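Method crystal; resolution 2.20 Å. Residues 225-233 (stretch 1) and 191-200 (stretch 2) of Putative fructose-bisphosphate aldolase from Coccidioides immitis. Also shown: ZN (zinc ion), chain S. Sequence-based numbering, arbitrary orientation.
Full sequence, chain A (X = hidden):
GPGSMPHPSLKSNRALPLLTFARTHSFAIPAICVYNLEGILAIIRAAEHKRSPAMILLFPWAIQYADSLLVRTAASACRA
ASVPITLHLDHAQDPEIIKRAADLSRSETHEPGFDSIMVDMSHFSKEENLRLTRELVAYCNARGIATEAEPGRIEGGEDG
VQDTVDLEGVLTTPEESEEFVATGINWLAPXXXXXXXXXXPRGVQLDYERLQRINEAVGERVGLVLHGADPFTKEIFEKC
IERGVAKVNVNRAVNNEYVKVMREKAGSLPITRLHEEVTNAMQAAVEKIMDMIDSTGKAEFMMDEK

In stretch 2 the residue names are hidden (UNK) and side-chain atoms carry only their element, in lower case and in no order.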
# COMPACT_ATOMS: atom_id res chain seq x y z
N VAL A 225 -9.75 -25.24 4.45
CA VAL A 225 -8.95 -24.07 4.78
C VAL A 225 -8.57 -24.13 6.24
O VAL A 225 -9.45 -24.24 7.12
CB VAL A 225 -9.72 -22.73 4.46
CG1 VAL A 225 -8.82 -21.51 4.66
CG2 VAL A 225 -10.19 -22.76 3.00
N LEU A 226 -7.26 -24.04 6.48
CA LEU A 226 -6.68 -24.11 7.81
C LEU A 226 -6.51 -22.71 8.39
O LEU A 226 -5.80 -21.87 7.83
CB LEU A 226 -5.33 -24.84 7.77
CG LEU A 226 -4.59 -25.04 9.12
CD1 LEU A 226 -5.44 -25.73 10.16
CD2 LEU A 226 -3.30 -25.83 8.93
N HIS A 227 -7.14 -22.49 9.53
CA HIS A 227 -7.02 -21.25 10.32
C HIS A 227 -6.30 -21.55 11.64
O HIS A 227 -6.31 -22.72 12.09
CB HIS A 227 -8.42 -20.73 10.67
CG HIS A 227 -9.11 -20.08 9.52
ND1 HIS A 227 -9.25 -18.72 9.42
CD2 HIS A 227 -9.68 -20.60 8.40
CE1 HIS A 227 -9.87 -18.42 8.28
NE2 HIS A 227 -10.15 -19.54 7.65
N GLY A 228 -5.74 -20.50 12.25
CA GLY A 228 -5.00 -20.60 13.49
C GLY A 228 -3.68 -21.37 13.42
O GLY A 228 -3.23 -21.98 14.41
N ALA A 229 -3.03 -21.27 12.27
CA ALA A 229 -1.87 -22.07 11.94
C ALA A 229 -0.51 -21.44 12.30
O ALA A 229 0.53 -22.07 12.13
CB ALA A 229 -1.94 -22.44 10.44
N ASP A 230 -0.52 -20.21 12.82
CA ASP A 230 0.71 -19.45 13.04
C ASP A 230 1.87 -20.24 13.71
O ASP A 230 2.99 -20.24 13.16
CB ASP A 230 0.43 -18.16 13.81
CG ASP A 230 -0.07 -17.06 12.91
OD1 ASP A 230 0.51 -16.91 11.82
OD2 ASP A 230 -0.99 -16.31 13.31
N PRO A 231 1.60 -20.90 14.85
CA PRO A 231 2.67 -21.62 15.55
C PRO A 231 2.84 -23.06 15.06
O PRO A 231 3.51 -23.84 15.73
CB PRO A 231 2.14 -21.67 17.00
CG PRO A 231 0.63 -21.80 16.81
CD PRO A 231 0.30 -21.05 15.54
N PHE A 232 2.25 -23.42 13.90
CA PHE A 232 2.29 -24.80 13.42
C PHE A 232 3.70 -25.18 12.87
O PHE A 232 4.50 -24.32 12.45
CB PHE A 232 1.19 -25.09 12.36
CG PHE A 232 -0.22 -25.18 12.93
CD1 PHE A 232 -0.49 -24.88 14.26
CD2 PHE A 232 -1.28 -25.56 12.12
CE1 PHE A 232 -1.79 -24.98 14.79
CE2 PHE A 232 -2.61 -25.64 12.63
CZ PHE A 232 -2.86 -25.33 13.96
N THR A 233 3.98 -26.47 12.90
CA THR A 233 5.28 -27.01 12.50
C THR A 233 5.03 -27.70 11.16
O THR A 233 3.89 -27.88 10.77
CB THR A 233 5.80 -28.06 13.54
OG1 THR A 233 4.84 -29.11 13.64
CG2 THR A 233 6.02 -27.46 14.92
N UNK A 191 -13.56 -25.91 12.15
CA UNK A 191 -13.13 -25.84 13.56
C UNK A 191 -12.85 -27.27 14.05
O UNK A 191 -13.75 -28.09 14.15
c UNK A 191 -14.22 -25.17 14.41
N UNK A 192 -11.60 -27.58 14.35
CA UNK A 192 -11.29 -28.94 14.75
C UNK A 192 -10.22 -28.97 15.83
O UNK A 192 -9.46 -29.91 15.91
c UNK A 192 -7.24 -28.69 11.53
c UNK A 192 -7.27 -29.84 12.32
c UNK A 192 -10.92 -29.81 13.52
c UNK A 192 -8.42 -27.90 11.38
c UNK A 192 -8.48 -30.20 12.98
c UNK A 192 -9.64 -29.41 12.84
c UNK A 192 -9.60 -28.28 12.02
N UNK A 193 -10.19 -27.91 16.65
CA UNK A 193 -9.21 -27.77 17.75
C UNK A 193 -8.26 -26.59 17.54
O UNK A 193 -7.59 -26.14 18.48
N UNK A 194 -8.19 -26.10 16.31
CA UNK A 194 -7.45 -24.88 16.03
C UNK A 194 -8.10 -23.65 16.71
O UNK A 194 -9.29 -23.67 17.07
o UNK A 194 -9.49 -25.41 14.15
c UNK A 194 -7.24 -24.66 14.53
n UNK A 194 -8.52 -24.14 12.57
c UNK A 194 -8.52 -24.76 13.74
N UNK A 195 -7.28 -22.62 16.93
CA UNK A 195 -7.64 -21.44 17.73
C UNK A 195 -6.93 -20.27 17.06
O UNK A 195 -5.76 -20.39 16.59
c UNK A 195 -7.15 -21.59 19.22
c UNK A 195 -7.03 -20.28 19.90
c UNK A 195 -8.06 -22.44 20.04
N UNK A 196 -7.62 -19.14 16.95
CA UNK A 196 -6.96 -17.89 16.58
C UNK A 196 -6.18 -17.36 17.77
O UNK A 196 -6.64 -17.45 18.90
c UNK A 196 -10.17 -17.40 13.31
c UNK A 196 -7.99 -16.84 16.14
c UNK A 196 -8.58 -17.11 14.80
n UNK A 196 -9.01 -17.51 12.69
n UNK A 196 -9.95 -17.17 14.59
c UNK A 196 -8.00 -17.34 13.60
N UNK A 197 -5.01 -16.77 17.51
CA UNK A 197 -4.13 -16.25 18.56
C UNK A 197 -3.35 -17.31 19.34
O UNK A 197 -3.13 -18.40 18.87
N UNK A 198 -2.94 -16.96 20.54
CA UNK A 198 -2.01 -17.77 21.33
C UNK A 198 -2.75 -18.97 21.91
O UNK A 198 -3.78 -18.81 22.55
o UNK A 198 -0.01 -18.53 23.58
n UNK A 198 0.94 -16.61 22.89
c UNK A 198 -1.43 -16.90 22.44
c UNK A 198 -0.09 -17.43 23.00
N UNK A 199 -2.25 -20.18 21.62
CA UNK A 199 -2.80 -21.44 22.17
C UNK A 199 -2.67 -21.56 23.69
O UNK A 199 -3.49 -22.23 24.35
c UNK A 199 -2.36 -22.04 19.03
c UNK A 199 -2.17 -22.65 21.47
c UNK A 199 -3.88 -23.16 17.55
c UNK A 199 -2.91 -22.18 17.77
c UNK A 199 -4.26 -24.01 18.58
c UNK A 199 -3.69 -23.85 19.84
o UNK A 199 -4.41 -23.33 16.29
c UNK A 199 -2.74 -22.86 20.08
N UNK A 200 -1.64 -20.93 24.25
CA UNK A 200 -1.37 -21.05 25.69
C UNK A 200 -0.79 -22.40 26.10
O UNK A 200 -0.45 -23.21 25.23
ZN ZN S . -8.49 -17.14 10.59
O HOH W 1 -9.66 -24.03 9.66

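Position 191 carries one side-chain carbon, out of reach of stretch 1; a lone CB is alanine, A191. Position 192 has seven carbons, one leading into a six-membered ring without a heteroatom, and a ring carbon lies 3.7 Å from L226 CD1; this is phenylalanine. The CA-to-CB bond of F192 points sideways, but the ring end, at CZ, comes nearer, and the L226 methyl sits at the ring edge, near the ring plane.

Position 193 has no side-chain atoms and is glycine. Its phi/psi of 115/-17 would jam a CB against the carbonyl O of the preceding residue, so the backbone itself calls for G193.

At position 194 there are two carbons, the second bearing one oxygen and one nitrogen, and the nitrogen lies 2.7 Å from H227 O. This short amide is asparagine, with CB directed toward stretch 1. The elements mark the two ends of the amide, and the partners agree: N194 ND2 donates to H227 O with a nearly straight angle of 169°, while N194 OD1 accepts from F192 N at 3.0 Å and 176°. A water joins the same cluster, donating to V225 O at 2.6 Å and accepting from H227 N at 3.0 Å; its bond from N194 ND2, at 3.1 Å, is weak.

Position 195 shows three carbons, a CB forked into two methyls: valine. The side chain of V195 points away, and its backbone makes the contact, with V195 O 3.2 Å from G228 CA in a CA-H...O contact.

Position 196 has one carbon and then a five-membered ring of three carbons and two nitrogens, one of these nitrogens 3.5 Å from H227 ND1; the ring is the imidazole of histidine. That nitrogen faces the zinc ion: H196 NE2 binds ZN at 2.2 Å, and H227 ND1 binds it at 2.1 Å. H196 NE2 and H227 ND1 form no hydrogen bond with each other, since both bind the metal. The rings meet rim to rim, with planes at 82°.

Position 197 lacks side-chain atoms and is glycine; the phi of 75° favours G197. Position 198 again has two carbons with a terminal oxygen and nitrogen, hence asparagine, but N198 points away and N198 OD1 accepts from the backbone N of position 200 at 3.0 Å.

Position 199 has one carbon, then a six-carbon ring bearing an oxygen that lies 2.6 Å from G228 O; this is tyrosine. Y199 OH donates to G228 O and accepts from V195 N at 3.0 Å. Its ring also packs on stretch 1, with Y199 CE2 3.7 Å from P231 CG and Y199 CZ 3.9 Å from F232 CE1. Position 200 has no side-chain atoms, and its phi of 74° suits glycine, G200.

The contact, burying 379 Å² in total, therefore joins a shared metal site to two hydrogen bonds that satisfy consecutive carbonyls, H227 O and G228 O. Between them G228 leaves room: an ideal CB there would lie 2.2 Å from V195 O, a clash, and 3.1 Å from Y199 OH. Apolar packing by L226, P231 and F232 completes the fit.

Stretch 2 191-200: AFGNVHGNYG
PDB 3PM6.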